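Local atomic coordinates of hypothetical protein (Pseudomonas aeruginosa, PDB entry 2H9F), a protein that probably isomerises methylaconitate, as a member of the PrpF family of methylaconitate isomerases. Residues A[202-207]-A[251-256]; A[209-214]-A[226-231]; A[220-225]-A[275-280]. One frame throughout, in Å; residues are numbered along the deposited sequence.

Contact 1 of 3, residues A[202-207]-A[251-256]; sequences LEVPGV and ERIRVA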
loop_
_atom_site.group_PDB
_atom_site.type_symbol
_atom_site.label_atom_id
_atom_site.label_comp_id
_atom_site.label_asym_id
_atom_site.label_seq_id
_atom_site.Cartn_x
_atom_site.Cartn_y
_atom_site.Cartn_z
ATOM N N LEU A 202 27.408 30.495 -20.629
ATOM C CA LEU A 202 25.978 30.443 -20.833
ATOM C C LEU A 202 25.407 31.825 -20.636
ATOM O O LEU A 202 25.417 32.348 -19.530
ATOM C CB LEU A 202 25.339 29.466 -19.851
ATOM C CG LEU A 202 23.824 29.252 -20.000
ATOM C CD1 LEU A 202 23.470 28.587 -21.335
ATOM C CD2 LEU A 202 23.330 28.456 -18.773
ATOM N N GLU A 203 24.877 32.394 -21.704
ATOM C CA GLU A 203 24.245 33.706 -21.642
ATOM C C GLU A 203 22.795 33.617 -21.171
ATOM O O GLU A 203 21.949 33.024 -21.848
ATOM C CB GLU A 203 24.240 34.337 -23.014
ATOM C CG GLU A 203 25.417 35.222 -23.347
ATOM C CD GLU A 203 25.014 36.227 -24.417
ATOM O OE1 GLU A 203 24.351 37.241 -24.069
ATOM O OE2 GLU A 203 25.308 35.979 -25.612
ATOM N N VAL A 204 22.510 34.235 -20.027
ATOM C CA VAL A 204 21.160 34.294 -19.490
ATOM C C VAL A 204 20.659 35.754 -19.505
ATOM O O VAL A 204 20.992 36.549 -18.612
ATOM C CB VAL A 204 21.109 33.716 -18.064
ATOM C CG1 VAL A 204 19.649 33.495 -17.641
ATOM C CG2 VAL A 204 21.935 32.403 -17.978
ATOM N N PRO A 205 19.861 36.109 -20.530
ATOM C CA PRO A 205 19.368 37.469 -20.747
ATOM C C PRO A 205 18.836 38.147 -19.488
ATOM O O PRO A 205 17.969 37.594 -18.789
ATOM C CB PRO A 205 18.249 37.267 -21.771
ATOM C CG PRO A 205 18.717 36.109 -22.579
ATOM C CD PRO A 205 19.371 35.189 -21.581
ATOM N N GLY A 206 19.391 39.326 -19.200
ATOM C CA GLY A 206 19.038 40.086 -18.006
ATOM C C GLY A 206 19.536 39.533 -16.680
ATOM O O GLY A 206 19.364 40.183 -15.651
ATOM N N VAL A 207 20.142 38.343 -16.677
ATOM C CA VAL A 207 20.639 37.735 -15.435
ATOM C C VAL A 207 22.163 37.745 -15.382
ATOM O O VAL A 207 22.752 38.130 -14.366
ATOM C CB VAL A 207 20.122 36.292 -15.245
ATOM C CG1 VAL A 207 20.552 35.753 -13.871
ATOM C CG2 VAL A 207 18.600 36.240 -15.402
ATOM N N GLU A 251 14.922 29.573 -13.127
ATOM C CA GLU A 251 14.216 29.102 -14.299
ATOM C C GLU A 251 14.768 29.768 -15.546
ATOM O O GLU A 251 14.774 29.161 -16.618
ATOM C CB GLU A 251 12.714 29.347 -14.174
ATOM C CG GLU A 251 11.869 29.001 -15.441
ATOM C CD GLU A 251 11.829 27.509 -15.793
ATOM O OE1 GLU A 251 12.376 26.699 -14.999
ATOM O OE2 GLU A 251 11.253 27.158 -16.884
ATOM N N ARG A 252 15.232 31.005 -15.417
ATOM C CA ARG A 252 15.805 31.704 -16.564
ATOM C C ARG A 252 17.109 31.062 -17.004
ATOM O O ARG A 252 17.398 30.938 -18.202
ATOM C CB ARG A 252 15.963 33.194 -16.253
ATOM C CG ARG A 252 14.676 33.931 -16.574
ATOM C CD ARG A 252 14.333 34.971 -15.575
ATOM N NE ARG A 252 14.986 36.236 -15.878
ATOM C CZ ARG A 252 14.486 37.190 -16.660
ATOM N NH1 ARG A 252 13.300 37.048 -17.266
ATOM N NH2 ARG A 252 15.200 38.297 -16.841
ATOM N N ILE A 253 17.870 30.613 -16.025
ATOM C CA ILE A 253 19.120 29.911 -16.298
ATOM C C ILE A 253 18.808 28.562 -16.930
ATOM O O ILE A 253 19.419 28.174 -17.949
ATOM C CB ILE A 253 19.975 29.716 -15.036
ATOM C CG1 ILE A 253 20.248 31.068 -14.345
ATOM C CG2 ILE A 253 21.300 29.094 -15.421
ATOM C CD1 ILE A 253 20.968 30.996 -13.055
ATOM N N ARG A 254 17.816 27.876 -16.366
ATOM C CA ARG A 254 17.418 26.578 -16.876
ATOM C C ARG A 254 16.974 26.723 -18.349
ATOM O O ARG A 254 17.366 25.940 -19.192
ATOM C CB ARG A 254 16.288 25.977 -16.013
ATOM C CG ARG A 254 16.069 24.455 -16.213
ATOM C CD ARG A 254 14.836 23.908 -15.465
ATOM N NE ARG A 254 13.589 24.341 -16.093
ATOM C CZ ARG A 254 12.996 23.768 -17.147
ATOM N NH1 ARG A 254 13.444 22.669 -17.707
ATOM N NH2 ARG A 254 11.891 24.291 -17.613
ATOM N N VAL A 255 16.190 27.753 -18.648
ATOM C CA VAL A 255 15.699 27.985 -20.024
ATOM C C VAL A 255 16.833 28.312 -21.007
ATOM O O VAL A 255 16.865 27.822 -22.146
ATOM C CB VAL A 255 14.605 29.112 -20.017
ATOM C CG1 VAL A 255 14.193 29.522 -21.426
ATOM C CG2 VAL A 255 13.380 28.648 -19.227
ATOM N N ALA A 256 17.757 29.152 -20.564
ATOM C CA ALA A 256 18.947 29.488 -21.334
ATOM C C ALA A 256 19.745 28.214 -21.715
ATOM O O ALA A 256 20.116 28.029 -22.875
ATOM C CB ALA A 256 19.804 30.464 -20.549
#
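Val204 and Ala256 meet at the heart of a strand-on-helix packing, in which strand 200-204 lies against helix 244-260 with the axes of the short segments 7.9 Å apart and their directions 131° from each other. The two branches of Val204 divide the work. Val204 CG1 stands anti to the backbone N (chi1 -167°), a position that brings it 3.5 Å from Arg252 O and also against Ile253 CG1. Val204 CG2, anti to the carbonyl carbon, rests 3.9 Å from Ala256 CB. The small side chain of Ala256 permits a close approach of the strand backbone, its CB lying 3.6 Å from Glu203 O. Leu202 also uses both methyl groups: CD2 meets Ile253 CG2 at 4.0 Å, the two side chains crossing at a slant, while CD1 lies 3.7 Å from Ala256 O.

Arg252 behaves differently. Its chain bends at chi2 and chi3 and brings the guanidinium to the turn after the strand, where Val207 CG2 comes up to its edge, 3.6 Å from Arg252 NE. Pro205 O is poorly aligned with Arg252 NH2, and no hydrogen bond spans the segments, which meet by van der Waals packing of methyl groups on one another and on backbone atoms. Within the helix, Arg254 grips Glu251 side-on with two nitrogens, NE reaching OE1 at 2.9 Å in a nearly straight bond (176°).

Leu202 and Val204 also touch Ala212 and Phe210 of strand 208-216, while Ile253 packs on Ile279 of strand 278-283, so helix 244-260 is fitted against several strands.

Contact 2 of 3, residues A[209-214]-A[226-231]; sequences TFKATM and AEEIGY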
loop_
_atom_site.group_PDB
_atom_site.type_symbol
_atom_site.label_atom_id
_atom_site.label_comp_id
_atom_site.label_asym_id
_atom_site.label_seq_id
_atom_site.Cartn_x
_atom_site.Cartn_y
_atom_site.Cartn_z
ATOM N N THR A 209 26.131 36.138 -17.563
ATOM C CA THR A 209 26.791 35.123 -18.370
ATOM C C THR A 209 27.602 34.265 -17.409
ATOM O O THR A 209 28.396 34.769 -16.626
ATOM C CB THR A 209 27.638 35.735 -19.489
ATOM O OG1 THR A 209 26.759 36.382 -20.408
ATOM C CG2 THR A 209 28.419 34.668 -20.236
ATOM N N PHE A 210 27.352 32.966 -17.433
ATOM C CA PHE A 210 27.843 32.088 -16.390
ATOM C C PHE A 210 28.555 30.894 -16.986
ATOM O O PHE A 210 28.148 30.402 -18.008
ATOM C CB PHE A 210 26.667 31.583 -15.571
ATOM C CG PHE A 210 25.892 32.669 -14.878
ATOM C CD1 PHE A 210 26.523 33.548 -14.015
ATOM C CD2 PHE A 210 24.528 32.813 -15.087
ATOM C CE1 PHE A 210 25.803 34.556 -13.373
ATOM C CE2 PHE A 210 23.805 33.824 -14.445
ATOM C CZ PHE A 210 24.440 34.684 -13.582
ATOM N N LYS A 211 29.587 30.392 -16.316
ATOM C CA LYS A 211 30.158 29.117 -16.696
ATOM C C LYS A 211 29.105 28.034 -16.490
ATOM O O LYS A 211 28.332 28.061 -15.539
ATOM C CB LYS A 211 31.401 28.799 -15.879
ATOM C CG LYS A 211 32.590 29.750 -16.074
ATOM C CD LYS A 211 33.080 29.765 -17.503
ATOM C CE LYS A 211 34.229 30.749 -17.703
ATOM N NZ LYS A 211 34.592 30.909 -19.155
ATOM N N ALA A 212 29.030 27.091 -17.408
ATOM C CA ALA A 212 28.068 26.022 -17.246
ATOM C C ALA A 212 28.533 24.741 -17.931
ATOM O O ALA A 212 29.095 24.799 -18.998
ATOM C CB ALA A 212 26.693 26.468 -17.775
ATOM N N THR A 213 28.297 23.595 -17.299
ATOM C CA THR A 213 28.417 22.310 -17.969
ATOM C C THR A 213 27.006 21.801 -18.245
ATOM O O THR A 213 26.208 21.637 -17.331
ATOM C CB THR A 213 29.161 21.311 -17.082
ATOM O OG1 THR A 213 30.547 21.688 -17.031
ATOM C CG2 THR A 213 29.017 19.859 -17.618
HETATM N N MSE A 214 26.718 21.571 -19.516
HETATM C CA MSE A 214 25.451 21.063 -19.989
HETATM C C MSE A 214 25.731 19.640 -20.482
HETATM O O MSE A 214 26.458 19.447 -21.447
HETATM C CB MSE A 214 24.920 21.965 -21.098
HETATM C CG MSE A 214 24.372 23.287 -20.572
HETATM SE SE MSE A 214 24.113 24.612 -21.900
HETATM C CE MSE A 214 25.993 25.266 -22.029
ATOM N N ALA A 226 27.884 27.524 -7.926
ATOM C CA ALA A 226 27.240 28.253 -6.836
ATOM C C ALA A 226 27.739 29.683 -6.706
ATOM O O ALA A 226 26.947 30.639 -6.711
ATOM C CB ALA A 226 27.424 27.521 -5.543
ATOM N N GLU A 227 29.049 29.845 -6.598
ATOM C CA GLU A 227 29.609 31.164 -6.297
ATOM C C GLU A 227 29.228 32.178 -7.376
ATOM O O GLU A 227 28.817 33.298 -7.081
ATOM C CB GLU A 227 31.128 31.110 -6.171
ATOM C CG GLU A 227 31.736 32.407 -5.582
ATOM C CD GLU A 227 33.289 32.409 -5.533
ATOM O OE1 GLU A 227 33.910 31.355 -5.200
ATOM O OE2 GLU A 227 33.888 33.486 -5.817
ATOM N N GLU A 228 29.346 31.767 -8.632
ATOM C CA GLU A 228 29.127 32.690 -9.711
ATOM C C GLU A 228 27.680 33.191 -9.746
ATOM O O GLU A 228 27.431 34.336 -10.091
ATOM C CB GLU A 228 29.528 32.071 -11.050
ATOM C CG GLU A 228 29.745 33.124 -12.128
ATOM C CD GLU A 228 30.185 32.571 -13.472
ATOM O OE1 GLU A 228 30.431 31.338 -13.584
ATOM O OE2 GLU A 228 30.293 33.401 -14.408
ATOM N N ILE A 229 26.730 32.342 -9.409
ATOM C CA ILE A 229 25.332 32.736 -9.501
ATOM C C ILE A 229 24.815 33.270 -8.177
ATOM O O ILE A 229 23.622 33.493 -8.033
ATOM C CB ILE A 229 24.429 31.586 -9.967
ATOM C CG1 ILE A 229 24.425 30.444 -8.945
ATOM C CG2 ILE A 229 24.851 31.115 -11.368
ATOM C CD1 ILE A 229 23.302 29.480 -9.173
ATOM N N GLY A 230 25.708 33.419 -7.205
ATOM C CA GLY A 230 25.414 34.168 -6.001
ATOM C C GLY A 230 25.056 33.331 -4.815
ATOM O O GLY A 230 24.483 33.840 -3.870
ATOM N N TYR A 231 25.379 32.049 -4.882
ATOM C CA TYR A 231 25.066 31.106 -3.826
ATOM C C TYR A 231 26.328 30.493 -3.243
ATOM O O TYR A 231 27.409 30.525 -3.814
ATOM C CB TYR A 231 24.107 30.002 -4.318
ATOM C CG TYR A 231 22.718 30.525 -4.596
ATOM C CD1 TYR A 231 22.452 31.252 -5.746
ATOM C CD2 TYR A 231 21.687 30.360 -3.684
ATOM C CE1 TYR A 231 21.183 31.768 -6.002
ATOM C CE2 TYR A 231 20.410 30.874 -3.934
ATOM C CZ TYR A 231 20.172 31.582 -5.091
ATOM O OH TYR A 231 18.928 32.112 -5.344
HETATM O O HOH W 1 28.736 29.110 -13.319
#
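Glu228 and Ile229, the two central residues of a type I beta turn running from Glu227 to Gly230, press against Phe210 and Lys211 of strand 208-216. The contact thus joins a strand to the loop that follows the next strand, 220-225, and from the turn it draws on one polar side chain, Glu228, and one apolar, Ile229.

The polar part belongs to the carboxylate of Glu228. Its CG lies anti to the backbone N (chi1 -161°), and an extended chain beyond CG carries the carboxylate from the turn to the strand backbone. There OE1 accepts the backbone N-H of Lys211 at 3.0 Å between Lys211 N and Glu228 OE1, with an angle of 158° at the hydrogen; the donor comes from the syn side but well out of the carboxylate plane. Lys211 N lies on the strand edge where Thr213 pairs with Phe223, so the acid takes up a backbone donor just past that pairing. A water also donates to Glu228 OE1 at 2.8 Å; its distance to Lys211 O is so short that the details of that second bond are doubtful. The other oxygen, Glu228 OE2, lies 3.2 Å from Thr209 O, but both are acceptors and no bond joins them. The ammonium of Lys211 turns away to a salt bridge with Asp201.

The apolar part centres on the Phe210 ring. Glu228 approaches at the rim, with CG 3.8 Å from Phe210 CD1, and the carboxylate stands nearly perpendicular to the ring. Ile229 lies over a face instead: in a CH-pi contact its CG2 sits 3.9 Å from the centroid of the Phe210 ring, only 6° off the ring normal.

Contact 3 of 3, residues A[220-225]-A[275-280]; sequences PTVFVN and HTPKIA. With SO4 (sulfate ion), chain F.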
loop_
_atom_site.group_PDB
_atom_site.type_symbol
_atom_site.label_atom_id
_atom_site.label_comp_id
_atom_site.label_asym_id
_atom_site.label_seq_id
_atom_site.Cartn_x
_atom_site.Cartn_y
_atom_site.Cartn_z
ATOM N N PRO A 220 19.287 15.215 -19.077
ATOM C CA PRO A 220 19.900 16.493 -19.451
ATOM C C PRO A 220 19.920 17.445 -18.253
ATOM O O PRO A 220 18.881 17.677 -17.643
ATOM C CB PRO A 220 18.982 16.998 -20.557
ATOM C CG PRO A 220 18.508 15.730 -21.195
ATOM C CD PRO A 220 18.157 14.914 -19.948
ATOM N N THR A 221 21.112 17.897 -17.877
ATOM C CA THR A 221 21.307 18.752 -16.745
ATOM C C THR A 221 22.217 19.927 -17.108
ATOM O O THR A 221 23.236 19.771 -17.800
ATOM C CB THR A 221 21.945 17.953 -15.546
ATOM O OG1 THR A 221 21.223 16.729 -15.339
ATOM C CG2 THR A 221 21.933 18.772 -14.263
ATOM N N VAL A 222 21.805 21.105 -16.668
ATOM C CA VAL A 222 22.612 22.305 -16.709
ATOM C C VAL A 222 23.233 22.533 -15.341
ATOM O O VAL A 222 22.526 22.747 -14.348
ATOM C CB VAL A 222 21.770 23.548 -17.074
ATOM C CG1 VAL A 222 22.690 24.714 -17.289
ATOM C CG2 VAL A 222 20.925 23.291 -18.343
ATOM N N PHE A 223 24.568 22.459 -15.276
ATOM C CA PHE A 223 25.308 22.710 -14.026
ATOM C C PHE A 223 25.996 24.066 -14.021
ATOM O O PHE A 223 26.698 24.385 -14.948
ATOM C CB PHE A 223 26.440 21.666 -13.775
ATOM C CG PHE A 223 25.966 20.278 -13.386
ATOM C CD1 PHE A 223 25.565 20.006 -12.100
ATOM C CD2 PHE A 223 25.938 19.248 -14.320
ATOM C CE1 PHE A 223 25.172 18.716 -11.740
ATOM C CE2 PHE A 223 25.531 17.967 -13.964
ATOM C CZ PHE A 223 25.145 17.713 -12.671
ATOM N N VAL A 224 25.937 24.779 -12.890
ATOM C CA VAL A 224 26.640 26.045 -12.744
ATOM C C VAL A 224 27.333 26.098 -11.405
ATOM O O VAL A 224 27.017 25.317 -10.566
ATOM C CB VAL A 224 25.673 27.243 -12.900
ATOM C CG1 VAL A 224 25.073 27.254 -14.347
ATOM C CG2 VAL A 224 24.561 27.210 -11.864
ATOM N N ASN A 225 28.289 27.007 -11.249
ATOM C CA ASN A 225 28.998 27.199 -10.011
ATOM C C ASN A 225 28.174 28.063 -9.100
ATOM O O ASN A 225 27.837 29.210 -9.450
ATOM C CB ASN A 225 30.342 27.889 -10.284
ATOM C CG ASN A 225 31.392 26.938 -10.867
ATOM O OD1 ASN A 225 31.440 25.752 -10.504
ATOM N ND2 ASN A 225 32.232 27.456 -11.768
ATOM N N HIS A 275 10.277 19.494 -17.097
ATOM C CA HIS A 275 10.958 18.321 -16.528
ATOM C C HIS A 275 12.427 18.234 -16.884
ATOM O O HIS A 275 13.214 17.766 -16.077
ATOM C CB HIS A 275 10.286 17.017 -16.941
ATOM C CG HIS A 275 8.914 16.841 -16.376
ATOM N ND1 HIS A 275 8.687 16.290 -15.132
ATOM C CD2 HIS A 275 7.698 17.155 -16.881
ATOM C CE1 HIS A 275 7.387 16.268 -14.898
ATOM N NE2 HIS A 275 6.765 16.792 -15.940
ATOM N N THR A 276 12.785 18.642 -18.094
ATOM C CA THR A 276 14.169 18.642 -18.524
ATOM C C THR A 276 14.448 19.933 -19.279
ATOM O O THR A 276 13.543 20.477 -19.899
ATOM C CB THR A 276 14.506 17.451 -19.447
ATOM O OG1 THR A 276 13.761 17.538 -20.664
ATOM C CG2 THR A 276 14.202 16.148 -18.779
ATOM N N PRO A 277 15.696 20.428 -19.236
ATOM C CA PRO A 277 16.796 19.898 -18.435
ATOM C C PRO A 277 16.578 20.226 -16.973
ATOM O O PRO A 277 15.775 21.091 -16.660
ATOM C CB PRO A 277 18.004 20.652 -18.978
ATOM C CG PRO A 277 17.460 21.943 -19.396
ATOM C CD PRO A 277 16.141 21.565 -20.056
ATOM N N LYS A 278 17.252 19.521 -16.086
ATOM C CA LYS A 278 17.353 19.974 -14.696
ATOM C C LYS A 278 18.397 21.085 -14.579
ATOM O O LYS A 278 19.179 21.301 -15.508
ATOM C CB LYS A 278 17.718 18.816 -13.773
ATOM C CG LYS A 278 16.749 17.611 -13.874
ATOM C CD LYS A 278 15.297 18.009 -13.674
ATOM C CE LYS A 278 14.343 16.824 -13.407
ATOM N NZ LYS A 278 12.900 17.308 -13.179
ATOM N N ILE A 279 18.410 21.773 -13.432
ATOM C CA ILE A 279 19.317 22.873 -13.168
ATOM C C ILE A 279 19.887 22.624 -11.786
ATOM O O ILE A 279 19.147 22.368 -10.845
ATOM C CB ILE A 279 18.606 24.284 -13.240
ATOM C CG1 ILE A 279 19.513 25.431 -12.779
ATOM C CG2 ILE A 279 17.330 24.345 -12.421
ATOM C CD1 ILE A 279 20.675 25.703 -13.704
ATOM N N ALA A 280 21.213 22.651 -11.674
ATOM C CA ALA A 280 21.851 22.406 -10.371
ATOM C C ALA A 280 23.080 23.282 -10.269
ATOM O O ALA A 280 23.676 23.668 -11.273
ATOM C CB ALA A 280 22.247 20.942 -10.242
HETATM S S SO4 F . 11.441 14.035 -14.184
HETATM O O1 SO4 F . 11.475 13.873 -15.649
HETATM O O2 SO4 F . 10.591 13.035 -13.524
HETATM O O3 SO4 F . 12.805 13.757 -13.729
HETATM O O4 SO4 F . 10.992 15.407 -13.852
#
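Parallel beta pairing joins strand 220-225 to the start of strand 278-283, setting Thr221 beside Lys278, Val222 beside Ile279 and Phe223 beside Ala280. Four backbone bonds form the ladder. Lys278 N gives to Pro220 O at 2.9 Å, and Val222 N gives to Lys278 O at 2.9 Å in an almost straight line (178°). Ala280 N then reaches Val222 O at 3.0 Å, and Val224 N closes the series on Ala280 O at 3.0 Å.

On the face bearing Thr221, Lys278, Phe223 and Ala280, the methyl of Ala280 lies 3.9 Å from Phe223 CD1. On the other, Val222 CG2 lies alongside Pro277, 3.9 Å from its CG, both side chains pointing the same way. Ile279 CG1 is anti to the backbone N (chi1 172°), and Ile279 CD1 turns back to lie 3.5 Å from Val222 O and also against Val222 CB.

A cis peptide precedes Pro277, where the chain enters the strand. Before and after this proline, His275 ND1 and Lys278 NZ each donate a hydrogen bond to sulfate O4 at 2.8 Å, the histidine meeting it at the ring edge; Lys278 NZ also bonds to Ser309 OG. The sulfate probably comes from the crystallisation liquor.

Strand 220-225, bonded antiparallel to strand 208-216 and parallel to strand 278-283, is an inner strand of mixed beta structure, consistent with the diaminopimelate epimerase-like fold of PrpF proteins.

In the fold
The three contacts cluster on one side of the chain's centre, their own centres 10 to 12 Å apart. Neighbouring strands 200-204, 208-216, 220-225 and 278-283 run through them in that order, and helix 244-260 packs over several of these. Along the chain contact 2 is nested inside the loop closed by contact 1, whereas contact 3 alternates with both. Probable hydrogen bonds join them: Leu202 N with Phe210 O between contacts 1 and 2, Thr213 O with Phe223 N between contacts 2 and 3, and Arg254 NH1 with Pro277 O between contacts 1 and 3. Together they tie these strands and the helix into one region, which continues through strand 278-283 to strand 303-309.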